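Local coordinates for protein DegQ (Legionella fallonii, PDB 3PV2) that acts as an HtrA-family chaperone protease, a trypsin-fold hydrolase with PDZ domains that self-compartmentizes by forming large 12-meric assemblies, at the interface of chains A and B. Sequence-based numbering; all coordinates share one arbitrary frame. Chains: chain A/B, DegQ.

The interface of chains A and B. Residues chain A 376-378, 380; chain B 370-373, 391, 421, 425.
This is an edge-to-edge beta contact between two copies of DegQ. Strand 370-378 of chain A meets strand 370-378 of chain B. The protein forms 12-mers, and this patch is one part of an interface that is not an exact two-fold. A:Glu378 and B:Leu372 form an antiparallel bridge through their backbones. A:Glu378 N donates to B:Leu372 O at 2.9 Å, in the plane of that carbonyl. B:Leu372 N returns a bond of 3.0 Å to A:Glu378 O, on a lone pair and with 156° at the hydrogen. The bridge uses main-chain atoms on both sides, so it probably depends little on side-chain identity.

Side chains flank the bridge on opposite faces. On one face A:Gln377 runs out extended, with CG anti to the backbone N. A:Gln377 CG passes B:Leu372 O at 3.4 Å. Its amide tip crosses B:Val391 obliquely, and A:Gln377 OE1 lies 3.7 Å from the B:Val391 CG2 methyl. B:Arg373 adds its CB, 3.6 Å from the backbone O of A:Glu376.

On the other face A:Glu378 also has CG anti to N, but the chain bends at chi2 (76°). This turns the carboxylate toward helix 421-430 of chain B. B:Gln425 reaches out from that helix, extended beyond CG. The two flat groups cross obliquely, their planes 67° apart. B:Val421, on the same helix, lies more loosely beside the carboxylate. Past the bridge, A:Pro380 brings CG and CD to the backbone carbonyl of B:Leu370, with CD 3.6 Å from its O. The weak hydrogen bond runs from the amide NE2 of B:Gln425 to the carboxylate OE1 of A:Glu378 at 3.1 Å.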
# COMPACT_ATOMS: atom_id res chain seq x y z
N GLU A 376 -54.89 -14.72 -7.11
CA GLU A 376 -55.47 -14.50 -8.41
C GLU A 376 -54.83 -13.25 -9.04
O GLU A 376 -54.76 -12.17 -8.43
CB GLU A 376 -56.98 -14.26 -8.32
CG GLU A 376 -57.55 -13.84 -9.71
CD GLU A 376 -59.08 -13.90 -9.83
OE1 GLU A 376 -59.53 -13.82 -11.00
OE2 GLU A 376 -59.81 -14.02 -8.80
N GLN A 377 -54.34 -13.39 -10.26
CA GLN A 377 -53.60 -12.29 -10.86
C GLN A 377 -53.50 -12.49 -12.37
O GLN A 377 -53.33 -13.64 -12.79
CB GLN A 377 -52.19 -12.22 -10.21
CG GLN A 377 -51.24 -11.28 -10.92
CD GLN A 377 -49.87 -11.24 -10.25
OE1 GLN A 377 -49.76 -10.91 -9.08
NE2 GLN A 377 -48.85 -11.68 -10.96
N GLU A 378 -53.62 -11.43 -13.16
CA GLU A 378 -53.34 -11.52 -14.60
C GLU A 378 -51.83 -11.44 -14.69
O GLU A 378 -51.27 -10.51 -14.15
CB GLU A 378 -53.92 -10.34 -15.35
CG GLU A 378 -54.01 -10.59 -16.86
CD GLU A 378 -55.18 -11.51 -17.30
OE1 GLU A 378 -56.27 -11.63 -16.64
OE2 GLU A 378 -54.99 -12.08 -18.39
N PRO A 380 -48.84 -12.16 -17.41
CA PRO A 380 -48.09 -12.57 -18.63
C PRO A 380 -46.87 -13.42 -18.34
O PRO A 380 -46.17 -13.16 -17.39
CB PRO A 380 -47.66 -11.24 -19.28
CG PRO A 380 -48.50 -10.22 -18.65
CD PRO A 380 -49.01 -10.71 -17.33
N LEU B 370 -49.14 -6.08 -18.81
CA LEU B 370 -49.32 -5.62 -17.43
C LEU B 370 -49.75 -6.82 -16.60
O LEU B 370 -50.66 -7.54 -16.99
CB LEU B 370 -50.42 -4.53 -17.36
CG LEU B 370 -50.11 -3.23 -18.14
CD1 LEU B 370 -51.20 -2.25 -17.93
CD2 LEU B 370 -48.77 -2.58 -17.78
N ALA B 371 -49.05 -7.03 -15.49
CA ALA B 371 -49.51 -8.01 -14.48
C ALA B 371 -50.34 -7.16 -13.51
O ALA B 371 -49.82 -6.19 -12.99
CB ALA B 371 -48.25 -8.60 -13.76
N LEU B 372 -51.55 -7.63 -13.23
CA LEU B 372 -52.63 -6.92 -12.55
C LEU B 372 -53.28 -7.77 -11.44
O LEU B 372 -53.55 -8.90 -11.68
CB LEU B 372 -53.71 -6.58 -13.57
CG LEU B 372 -53.26 -5.76 -14.79
CD1 LEU B 372 -54.46 -5.69 -15.71
CD2 LEU B 372 -52.74 -4.49 -14.36
N ARG B 373 -53.59 -7.22 -10.27
CA ARG B 373 -54.43 -7.95 -9.33
C ARG B 373 -55.30 -7.00 -8.59
O ARG B 373 -55.02 -5.79 -8.58
CB ARG B 373 -53.55 -8.74 -8.38
CG ARG B 373 -52.68 -7.91 -7.59
CD ARG B 373 -51.89 -8.67 -6.47
NE ARG B 373 -51.52 -7.65 -5.47
CZ ARG B 373 -52.31 -7.23 -4.47
NH1 ARG B 373 -53.48 -7.81 -4.23
NH2 ARG B 373 -51.93 -6.26 -3.64
N VAL B 391 -48.77 -5.08 -10.86
CA VAL B 391 -47.70 -5.83 -10.18
C VAL B 391 -46.42 -5.88 -11.01
O VAL B 391 -45.30 -6.01 -10.48
CB VAL B 391 -48.20 -7.28 -9.93
CG1 VAL B 391 -47.04 -8.28 -9.51
CG2 VAL B 391 -49.34 -7.26 -8.94
N VAL B 421 -59.97 -6.54 -11.48
CA VAL B 421 -59.31 -6.71 -12.76
C VAL B 421 -60.32 -6.71 -13.91
O VAL B 421 -60.12 -5.97 -14.88
CB VAL B 421 -58.41 -8.01 -12.74
CG1 VAL B 421 -57.83 -8.29 -14.11
CG2 VAL B 421 -57.26 -7.86 -11.71
N GLN B 425 -60.63 -4.48 -17.27
CA GLN B 425 -60.54 -5.10 -18.60
C GLN B 425 -61.81 -4.75 -19.41
O GLN B 425 -61.72 -4.53 -20.62
CB GLN B 425 -60.34 -6.60 -18.51
CG GLN B 425 -58.90 -7.03 -18.07
CD GLN B 425 -58.91 -8.51 -17.67
OE1 GLN B 425 -59.94 -9.02 -17.20
NE2 GLN B 425 -57.78 -9.21 -17.85